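Local coordinates for protein ethanolamine kinase Pv091845 (Plasmodium vivax, PDB 2QG7) that probably phosphorylates ethanolamine, the first step in making phosphatidylethanolamine by the route that starts from ethanolamine, at residues K135-Y141 with N176-F182; K260-L264 with L426-S432; C293-L297 with F349-Y354. One frame throughout, in Å; residues are numbered along the deposited sequence.

Contact 1 (K135-Y141 with N176-F182); sequences KYLIRLY and NGRIEEF
R139 donates to E180 twice, NH1 to OE2 at 2.8 Å and NE to OE1 at 3.1 Å, a salt bridge extended by R178 NH2 to E180 OE1 at 3.0 Å. The carboxylate suits its place by keeping two crowded guanidinium groups together; R178 NH1 turns to E154 of helix 151-163. E180 and R178 have chi1 p, R139 chi1 t. Antiparallel strands 136-141 and 177-181 (axes 4.7 Å apart, 164°) form the hydrogen-bonded pairs L137-E180 (N to O 2.8 Å, O to N 2.9 Å) and R139-R178 (N to O 3.0 Å, O to N 2.8 Å). Beyond them Y141 N donates to N176 O at 3.0 Å. These are inner strands of the five-stranded N-terminal-lobe sheet of the protein kinase-like fold. G177, extended at 175/-166, puts CA 3.6 Å from the Y141 ring centroid, a CH-pi contact; a CB would strike R139 O. On the I138, I179 and L140 face, aliphatic side chains meet helix 84-98. F182 CD1 lies 4.5 Å from L137 CD1.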
loop_
_atom_site.group_PDB
_atom_site.type_symbol
_atom_site.label_atom_id
_atom_site.label_comp_id
_atom_site.label_asym_id
_atom_site.label_seq_id
_atom_site.Cartn_x
_atom_site.Cartn_y
_atom_site.Cartn_z
ATOM N N LYS D 135 -25.752 30.043 -8.666
ATOM C CA LYS D 135 -25.239 28.681 -8.693
ATOM C C LYS D 135 -25.750 27.824 -7.544
ATOM O O LYS D 135 -25.793 28.261 -6.387
ATOM C CB LYS D 135 -23.718 28.685 -8.775
ATOM C CG LYS D 135 -23.199 29.612 -9.934
ATOM C CD LYS D 135 -21.652 29.458 -10.011
ATOM C CE LYS D 135 -21.142 30.430 -11.143
ATOM N NZ LYS D 135 -19.581 30.080 -11.367
ATOM N N TYR D 136 -26.168 26.606 -7.892
ATOM C CA TYR D 136 -26.610 25.583 -6.926
ATOM C C TYR D 136 -25.715 24.362 -7.052
ATOM O O TYR D 136 -24.849 24.307 -7.925
ATOM C CB TYR D 136 -28.089 25.210 -7.133
ATOM C CG TYR D 136 -29.029 26.409 -7.120
ATOM C CD1 TYR D 136 -29.360 27.087 -8.304
ATOM C CD2 TYR D 136 -29.575 26.880 -5.918
ATOM C CE1 TYR D 136 -30.208 28.201 -8.280
ATOM C CE2 TYR D 136 -30.418 27.989 -5.892
ATOM C CZ TYR D 136 -30.729 28.639 -7.069
ATOM O OH TYR D 136 -31.575 29.726 -7.026
ATOM N N LEU D 137 -25.907 23.397 -6.159
ATOM C CA LEU D 137 -25.108 22.169 -6.147
ATOM C C LEU D 137 -26.038 20.981 -5.919
ATOM O O LEU D 137 -26.902 21.017 -5.012
ATOM C CB LEU D 137 -24.037 22.243 -5.043
ATOM C CG LEU D 137 -22.966 21.156 -4.932
ATOM C CD1 LEU D 137 -22.026 21.217 -6.123
ATOM C CD2 LEU D 137 -22.166 21.306 -3.632
ATOM N N ILE D 138 -25.891 19.943 -6.749
ATOM C CA ILE D 138 -26.653 18.734 -6.522
ATOM C C ILE D 138 -25.722 17.669 -5.975
ATOM O O ILE D 138 -24.650 17.411 -6.533
ATOM C CB ILE D 138 -27.393 18.228 -7.783
ATOM C CG1 ILE D 138 -28.344 19.300 -8.316
ATOM C CG2 ILE D 138 -28.168 16.947 -7.472
ATOM C CD1 ILE D 138 -29.028 18.915 -9.614
ATOM N N ARG D 139 -26.145 17.071 -4.866
ATOM C CA ARG D 139 -25.409 15.997 -4.259
ATOM C C ARG D 139 -26.262 14.743 -4.307
ATOM O O ARG D 139 -27.379 14.699 -3.771
ATOM C CB ARG D 139 -25.026 16.354 -2.818
ATOM C CG ARG D 139 -24.069 15.376 -2.167
ATOM C CD ARG D 139 -23.955 15.638 -0.684
ATOM N NE ARG D 139 -23.289 16.906 -0.393
ATOM C CZ ARG D 139 -21.966 17.097 -0.391
ATOM N NH1 ARG D 139 -21.485 18.304 -0.110
ATOM N NH2 ARG D 139 -21.116 16.101 -0.670
ATOM N N LEU D 140 -25.719 13.731 -4.974
ATOM C CA LEU D 140 -26.390 12.452 -5.148
ATOM C C LEU D 140 -25.619 11.416 -4.361
ATOM O O LEU D 140 -24.411 11.240 -4.557
ATOM C CB LEU D 140 -26.462 12.079 -6.635
ATOM C CG LEU D 140 -27.254 13.015 -7.565
ATOM C CD1 LEU D 140 -27.083 12.584 -8.991
ATOM C CD2 LEU D 140 -28.742 13.015 -7.232
ATOM N N TYR D 141 -26.320 10.748 -3.452
ATOM C CA TYR D 141 -25.700 9.762 -2.565
ATOM C C TYR D 141 -25.383 8.451 -3.289
ATOM O O TYR D 141 -26.081 8.085 -4.245
ATOM C CB TYR D 141 -26.593 9.475 -1.346
ATOM C CG TYR D 141 -27.207 10.684 -0.651
ATOM C CD1 TYR D 141 -26.496 11.893 -0.521
ATOM C CD2 TYR D 141 -28.496 10.598 -0.086
ATOM C CE1 TYR D 141 -27.060 12.981 0.117
ATOM C CE2 TYR D 141 -29.068 11.683 0.563
ATOM C CZ TYR D 141 -28.338 12.874 0.665
ATOM O OH TYR D 141 -28.894 13.960 1.308
ATOM N N ASN D 176 -32.504 10.276 -2.026
ATOM C CA ASN D 176 -31.316 9.836 -2.752
ATOM C C ASN D 176 -30.316 10.978 -3.027
ATOM O O ASN D 176 -29.276 10.794 -3.673
ATOM C CB ASN D 176 -31.731 9.032 -4.005
ATOM C CG ASN D 176 -32.281 9.914 -5.125
ATOM O OD1 ASN D 176 -31.620 10.106 -6.127
ATOM N ND2 ASN D 176 -33.472 10.461 -4.946
ATOM N N GLY D 177 -30.610 12.152 -2.482
ATOM C CA GLY D 177 -29.691 13.261 -2.620
ATOM C C GLY D 177 -30.239 14.525 -2.054
ATOM O O GLY D 177 -31.242 14.508 -1.331
ATOM N N ARG D 178 -29.589 15.636 -2.387
ATOM C CA ARG D 178 -30.050 16.955 -1.938
ATOM C C ARG D 178 -29.643 18.086 -2.877
ATOM O O ARG D 178 -28.751 17.920 -3.733
ATOM C CB ARG D 178 -29.504 17.262 -0.533
ATOM C CG ARG D 178 -28.001 17.564 -0.520
ATOM C CD ARG D 178 -27.551 18.062 0.818
ATOM N NE ARG D 178 -27.345 16.970 1.742
ATOM C CZ ARG D 178 -26.195 16.711 2.366
ATOM N NH1 ARG D 178 -26.141 15.677 3.199
ATOM N NH2 ARG D 178 -25.115 17.474 2.171
ATOM N N ILE D 179 -30.282 19.242 -2.688
ATOM C CA ILE D 179 -29.896 20.467 -3.391
ATOM C C ILE D 179 -29.376 21.487 -2.376
ATOM O O ILE D 179 -30.091 21.898 -1.447
ATOM C CB ILE D 179 -31.050 21.113 -4.239
ATOM C CG1 ILE D 179 -31.756 20.066 -5.115
ATOM C CG2 ILE D 179 -30.483 22.238 -5.109
ATOM C CD1 ILE D 179 -33.107 20.539 -5.718
ATOM N N GLU D 180 -28.136 21.909 -2.575
ATOM C CA GLU D 180 -27.464 22.754 -1.601
ATOM C C GLU D 180 -26.784 23.938 -2.273
ATOM O O GLU D 180 -26.621 23.980 -3.496
ATOM C CB GLU D 180 -26.479 21.926 -0.737
ATOM C CG GLU D 180 -25.318 21.320 -1.514
ATOM C CD GLU D 180 -24.438 20.359 -0.707
ATOM O OE1 GLU D 180 -24.952 19.468 -0.004
ATOM O OE2 GLU D 180 -23.196 20.473 -0.810
ATOM N N GLU D 181 -26.410 24.901 -1.438
ATOM C CA GLU D 181 -25.813 26.167 -1.842
ATOM C C GLU D 181 -24.414 25.924 -2.341
ATOM O O GLU D 181 -23.609 25.260 -1.673
ATOM C CB GLU D 181 -25.763 27.106 -0.630
ATOM C CG GLU D 181 -25.534 28.559 -0.948
ATOM C CD GLU D 181 -25.428 29.450 0.304
ATOM O OE1 GLU D 181 -24.455 30.240 0.364
ATOM O OE2 GLU D 181 -26.305 29.378 1.213
ATOM N N PHE D 182 -24.129 26.469 -3.518
ATOM C CA PHE D 182 -22.806 26.384 -4.086
ATOM C C PHE D 182 -21.882 27.348 -3.369
ATOM O O PHE D 182 -22.247 28.508 -3.073
ATOM C CB PHE D 182 -22.840 26.685 -5.584
ATOM C CG PHE D 182 -21.483 26.708 -6.239
ATOM C CD1 PHE D 182 -20.838 25.518 -6.587
ATOM C CD2 PHE D 182 -20.855 27.921 -6.516
ATOM C CE1 PHE D 182 -19.566 25.543 -7.195
ATOM C CE2 PHE D 182 -19.603 27.960 -7.127
ATOM C CZ PHE D 182 -18.951 26.771 -7.467
HETATM O O HOH W 1 -26.605 28.542 -4.138
#

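Contact 2 (K260-L264 with L426-S432)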
loop_
_atom_site.group_PDB
_atom_site.type_symbol
_atom_site.label_atom_id
_atom_site.label_comp_id
_atom_site.label_asym_id
_atom_site.label_seq_id
_atom_site.Cartn_x
_atom_site.Cartn_y
_atom_site.Cartn_z
ATOM N N LYS D 260 -15.161 -11.462 -2.008
ATOM C CA LYS D 260 -14.635 -10.224 -1.391
ATOM C C LYS D 260 -14.348 -10.326 0.096
ATOM O O LYS D 260 -13.397 -9.721 0.566
ATOM C CB LYS D 260 -15.591 -9.070 -1.614
ATOM C CG LYS D 260 -15.687 -8.640 -3.045
ATOM C CD LYS D 260 -16.709 -7.519 -3.103
ATOM C CE LYS D 260 -17.202 -7.290 -4.508
ATOM N NZ LYS D 260 -18.191 -8.364 -4.843
ATOM N N ALA D 261 -15.144 -11.104 0.821
ATOM C CA ALA D 261 -15.005 -11.275 2.269
ATOM C C ALA D 261 -13.829 -12.131 2.757
ATOM O O ALA D 261 -13.642 -12.265 3.963
ATOM C CB ALA D 261 -16.294 -11.801 2.827
ATOM N N ASN D 262 -13.029 -12.699 1.844
ATOM C CA ASN D 262 -11.902 -13.564 2.204
ATOM C C ASN D 262 -10.763 -12.842 2.918
ATOM O O ASN D 262 -9.990 -13.473 3.639
ATOM C CB ASN D 262 -11.347 -14.310 0.982
ATOM C CG ASN D 262 -12.196 -15.503 0.581
ATOM O OD1 ASN D 262 -12.584 -16.314 1.399
ATOM N ND2 ASN D 262 -12.478 -15.607 -0.694
ATOM N N ILE D 263 -10.657 -11.531 2.696
ATOM C CA ILE D 263 -9.698 -10.651 3.409
ATOM C C ILE D 263 -9.998 -10.559 4.913
ATOM O O ILE D 263 -9.091 -10.413 5.737
ATOM C CB ILE D 263 -9.620 -9.224 2.747
ATOM C CG1 ILE D 263 -8.443 -8.413 3.313
ATOM C CG2 ILE D 263 -10.980 -8.463 2.853
ATOM C CD1 ILE D 263 -7.079 -9.201 3.337
ATOM N N LEU D 264 -11.266 -10.698 5.276
ATOM C CA LEU D 264 -11.659 -10.599 6.661
ATOM C C LEU D 264 -11.187 -11.786 7.476
ATOM O O LEU D 264 -10.930 -11.668 8.677
ATOM C CB LEU D 264 -13.193 -10.478 6.777
ATOM C CG LEU D 264 -13.904 -9.381 5.983
ATOM C CD1 LEU D 264 -15.344 -9.378 6.402
ATOM C CD2 LEU D 264 -13.278 -7.982 6.158
ATOM N N LEU D 426 -12.963 -1.444 4.804
ATOM C CA LEU D 426 -13.225 -2.851 4.573
ATOM C C LEU D 426 -14.717 -3.114 4.326
ATOM O O LEU D 426 -15.062 -3.920 3.438
ATOM C CB LEU D 426 -12.696 -3.708 5.730
ATOM C CG LEU D 426 -11.185 -3.917 5.781
ATOM C CD1 LEU D 426 -10.787 -4.732 7.036
ATOM C CD2 LEU D 426 -10.616 -4.595 4.501
ATOM N N LEU D 427 -15.594 -2.473 5.114
ATOM C CA LEU D 427 -17.051 -2.599 4.956
ATOM C C LEU D 427 -17.535 -2.120 3.620
ATOM O O LEU D 427 -18.448 -2.676 3.059
ATOM C CB LEU D 427 -17.786 -1.779 6.011
ATOM C CG LEU D 427 -18.416 -2.447 7.230
ATOM C CD1 LEU D 427 -19.022 -1.315 8.120
ATOM C CD2 LEU D 427 -19.492 -3.433 6.801
ATOM N N GLN D 428 -16.930 -1.056 3.133
ATOM C CA GLN D 428 -17.194 -0.534 1.809
ATOM C C GLN D 428 -16.723 -1.466 0.698
ATOM O O GLN D 428 -17.352 -1.531 -0.369
ATOM C CB GLN D 428 -16.540 0.848 1.668
ATOM C CG GLN D 428 -17.050 1.839 2.672
ATOM C CD GLN D 428 -18.395 2.418 2.306
ATOM O OE1 GLN D 428 -18.468 3.511 1.750
ATOM N NE2 GLN D 428 -19.474 1.702 2.616
ATOM N N GLY D 429 -15.591 -2.139 0.937
ATOM C CA GLY D 429 -15.063 -3.116 0.019
ATOM C C GLY D 429 -15.896 -4.387 -0.125
ATOM O O GLY D 429 -15.717 -5.124 -1.093
ATOM N N MET D 430 -16.785 -4.664 0.828
ATOM C CA MET D 430 -17.715 -5.799 0.723
ATOM C C MET D 430 -18.828 -5.537 -0.292
ATOM O O MET D 430 -19.291 -6.468 -0.976
ATOM C CB MET D 430 -18.349 -6.156 2.077
ATOM C CG MET D 430 -17.370 -6.519 3.177
ATOM S SD MET D 430 -16.230 -7.919 2.903
ATOM C CE MET D 430 -14.757 -7.136 2.242
ATOM N N HIS D 431 -19.257 -4.269 -0.361
ATOM C CA HIS D 431 -20.378 -3.865 -1.223
ATOM C C HIS D 431 -19.859 -2.780 -2.140
ATOM O O HIS D 431 -20.274 -1.609 -2.055
ATOM C CB HIS D 431 -21.570 -3.362 -0.379
ATOM C CG HIS D 431 -21.952 -4.291 0.738
ATOM N ND1 HIS D 431 -22.673 -5.453 0.531
ATOM C CD2 HIS D 431 -21.693 -4.241 2.072
ATOM C CE1 HIS D 431 -22.852 -6.069 1.692
ATOM N NE2 HIS D 431 -22.269 -5.356 2.643
ATOM N N SER D 432 -18.934 -3.185 -3.010
ATOM C CA SER D 432 -18.088 -2.240 -3.744
ATOM C C SER D 432 -18.628 -1.760 -5.109
ATOM O O SER D 432 -18.919 -2.574 -6.035
ATOM C CB SER D 432 -16.656 -2.778 -3.883
ATOM O OG SER D 432 -16.626 -3.872 -4.819
#
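Apolar packing carries most of this contact, and M430 is its centre. Leaving the last turn of helix 413-430 with chi1 and chi2 both m, its flexible thioether reaches across to four residues of 260-264. SD lies 3.9 Å from A261 CB and 3.9 Å from L264 CD1, while CE comes within 4.0 Å of I263 CG2. The small side chain of A261 suits this place, since it lets the sulfur approach A261 CA to 3.6 Å. One helical turn earlier, L426 meets the same short helix: its CD2 is 4.2 Å from I263 CG2 and its CD1 4.2 Å from L264 CD2. Helix 438-448 extends this apolar layer, with I439 touching both I263 and M430.

Mixed contacts follow. M430 CE rests 3.4 Å from K260 O. Toward solvent, the aliphatic part of K260 lies along the helix end, its CD 3.3 Å from G429 O and its CE 3.5 Å from S432 OG, whereas its NZ stays 4.8 Å from that same S432 OG. K260 and I263 also pack on P452 and T447, respectively, of the second subunit.

Within 260-264 the polar backbone is partly satisfied locally, by L264 N donating to A261 O at 3.1 Å. With no polar bond joining the two segments, their association rests on shape and exclusion of water, which a long, pliable methionine fits well.

Contact 3 (C293-L297 with F349-Y354); sequences CHCDL and FIDFEY
F349, at the end of strand 347-349, offers one ring face to L297 CD1, 3.7 Å from the ring centroid and 10° off the normal, a CH-pi contact. I350 points its side chain away, but its O accepts from H294 NE2 at 2.8 Å; H294, chi1 t, takes D296 N on ND1 at 3.2 Å. D351 adopts phi/psi of 60/77, and its O accepts from water 2 at 2.8 Å. The F352 ring lies obliquely beside H294, centroids 4.8 Å apart, with CE2 3.3 Å from H294 CD2. Y354 N donates to water 2 at 2.8 Å, which in turn donates to H294 O at 3.0 Å. Y354 CB packs 3.7 Å from C295 CB, the cysteine standing at phi/psi 86/-8. Continuing to N301, H294 and D296 match the Brenner motif HxDxxxxN, so these irregular loops are probably the catalytic loop and, by kinase analogy, the metal-binding loop. An imidazole donating through NE2 and accepting through ND1, and one bridging water, thus hold two irregular backbones together without using the D296 or D351 carboxylate.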
loop_
_atom_site.group_PDB
_atom_site.type_symbol
_atom_site.label_atom_id
_atom_site.label_comp_id
_atom_site.label_asym_id
_atom_site.label_seq_id
_atom_site.Cartn_x
_atom_site.Cartn_y
_atom_site.Cartn_z
ATOM N N CYS D 293 -17.720 17.323 16.291
ATOM C CA CYS D 293 -16.568 17.084 15.422
ATOM C C CYS D 293 -16.963 17.028 13.947
ATOM O O CYS D 293 -18.094 16.748 13.614
ATOM C CB CYS D 293 -15.910 15.787 15.848
ATOM S SG CYS D 293 -15.104 15.859 17.471
ATOM N N HIS D 294 -16.028 17.332 13.058
ATOM C CA HIS D 294 -16.236 17.087 11.631
ATOM C C HIS D 294 -16.143 15.595 11.248
ATOM O O HIS D 294 -17.022 15.058 10.530
ATOM C CB HIS D 294 -15.267 17.906 10.808
ATOM C CG HIS D 294 -15.514 17.801 9.329
ATOM N ND1 HIS D 294 -15.128 16.702 8.580
ATOM C CD2 HIS D 294 -16.099 18.658 8.461
ATOM C CE1 HIS D 294 -15.471 16.888 7.321
ATOM N NE2 HIS D 294 -16.057 18.068 7.220
ATOM N N CYS D 295 -15.081 14.940 11.733
ATOM C CA CYS D 295 -14.881 13.462 11.667
ATOM C C CYS D 295 -14.252 12.898 10.395
ATOM O O CYS D 295 -13.939 11.718 10.363
ATOM C CB CYS D 295 -16.155 12.687 12.008
ATOM S SG CYS D 295 -16.866 13.098 13.588
ATOM N N ASP D 296 -14.090 13.749 9.374
ATOM C CA ASP D 296 -13.549 13.386 8.075
ATOM C C ASP D 296 -12.766 14.552 7.484
ATOM O O ASP D 296 -12.960 15.004 6.349
ATOM C CB ASP D 296 -14.660 12.902 7.130
ATOM C CG ASP D 296 -14.112 12.140 5.953
ATOM O OD1 ASP D 296 -12.959 11.602 6.041
ATOM O OD2 ASP D 296 -14.811 12.107 4.918
ATOM N N LEU D 297 -11.853 15.062 8.283
ATOM C CA LEU D 297 -11.189 16.295 7.914
ATOM C C LEU D 297 -9.959 16.021 7.071
ATOM O O LEU D 297 -8.843 16.390 7.423
ATOM C CB LEU D 297 -10.897 17.117 9.154
ATOM C CG LEU D 297 -10.937 18.654 9.026
ATOM C CD1 LEU D 297 -12.319 19.234 8.633
ATOM C CD2 LEU D 297 -10.416 19.283 10.335
ATOM N N PHE D 349 -14.938 24.281 5.879
ATOM C CA PHE D 349 -15.071 22.852 5.729
ATOM C C PHE D 349 -16.354 22.475 4.989
ATOM O O PHE D 349 -17.359 23.170 5.076
ATOM C CB PHE D 349 -15.027 22.153 7.105
ATOM C CG PHE D 349 -13.832 22.537 7.942
ATOM C CD1 PHE D 349 -12.599 22.801 7.355
ATOM C CD2 PHE D 349 -13.932 22.626 9.333
ATOM C CE1 PHE D 349 -11.510 23.174 8.139
ATOM C CE2 PHE D 349 -12.835 22.964 10.081
ATOM C CZ PHE D 349 -11.647 23.243 9.489
ATOM N N ILE D 350 -16.297 21.349 4.287
ATOM C CA ILE D 350 -17.435 20.761 3.549
ATOM C C ILE D 350 -17.562 19.296 3.925
ATOM O O ILE D 350 -16.697 18.728 4.582
ATOM C CB ILE D 350 -17.298 20.887 1.949
ATOM C CG1 ILE D 350 -15.991 20.251 1.425
ATOM C CG2 ILE D 350 -17.450 22.333 1.452
ATOM C CD1 ILE D 350 -16.055 19.805 -0.022
ATOM N N ASP D 351 -18.653 18.694 3.504
ATOM C CA ASP D 351 -18.928 17.276 3.672
ATOM C C ASP D 351 -18.986 16.796 5.123
ATOM O O ASP D 351 -18.068 16.141 5.644
ATOM C CB ASP D 351 -17.997 16.444 2.787
ATOM C CG ASP D 351 -18.675 15.187 2.252
ATOM O OD1 ASP D 351 -19.752 14.751 2.799
ATOM O OD2 ASP D 351 -18.103 14.612 1.282
ATOM N N PHE D 352 -20.104 17.101 5.764
ATOM C CA PHE D 352 -20.319 16.807 7.183
ATOM C C PHE D 352 -21.152 15.554 7.370
ATOM O O PHE D 352 -21.967 15.484 8.296
ATOM C CB PHE D 352 -21.043 17.994 7.839
ATOM C CG PHE D 352 -20.274 19.287 7.756
ATOM C CD1 PHE D 352 -20.474 20.162 6.693
ATOM C CD2 PHE D 352 -19.348 19.616 8.731
ATOM C CE1 PHE D 352 -19.738 21.359 6.609
ATOM C CE2 PHE D 352 -18.625 20.782 8.661
ATOM C CZ PHE D 352 -18.816 21.656 7.589
ATOM N N GLU D 353 -20.954 14.575 6.483
ATOM C CA GLU D 353 -21.692 13.301 6.562
ATOM C C GLU D 353 -21.297 12.422 7.740
ATOM O O GLU D 353 -22.065 11.560 8.130
ATOM C CB GLU D 353 -21.639 12.507 5.253
ATOM C CG GLU D 353 -20.254 12.178 4.703
ATOM C CD GLU D 353 -20.321 11.544 3.270
ATOM O OE1 GLU D 353 -19.306 10.916 2.781
ATOM O OE2 GLU D 353 -21.409 11.691 2.628
ATOM N N TYR D 354 -20.105 12.650 8.304
ATOM C CA TYR D 354 -19.665 11.883 9.468
ATOM C C TYR D 354 -19.760 12.657 10.760
ATOM O O TYR D 354 -19.523 12.096 11.820
ATOM C CB TYR D 354 -18.265 11.304 9.270
ATOM C CG TYR D 354 -18.184 10.402 8.068
ATOM C CD1 TYR D 354 -17.696 10.877 6.852
ATOM C CD2 TYR D 354 -18.625 9.085 8.134
ATOM C CE1 TYR D 354 -17.632 10.062 5.752
ATOM C CE2 TYR D 354 -18.572 8.267 7.036
ATOM C CZ TYR D 354 -18.073 8.758 5.857
ATOM O OH TYR D 354 -18.027 7.937 4.756
HETATM O O HOH W 2 -17.958 14.342 7.736
#

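Contact 3 lies deepest, about 5 Å from the centre of the chain, whereas the centres of contacts 1 and 2 stand about 15 and 19 Å out. Contact 1 belongs to the N-terminal-lobe sheet, and its regular backbone bonding goes with an arginine-glutamate network. Contact 3 joins two loops where irregular backbone is held by a histidine and a water. They share no strand or helix, yet meet where R139 NH2 lies 3.9 Å from D351 OD2, a long, weak ion pair across the probable active-site cleft. Contact 2 joins helix ends, mostly buried but open to solvent at K260 and S432 and bordered by the second subunit; it is apolar throughout its interior.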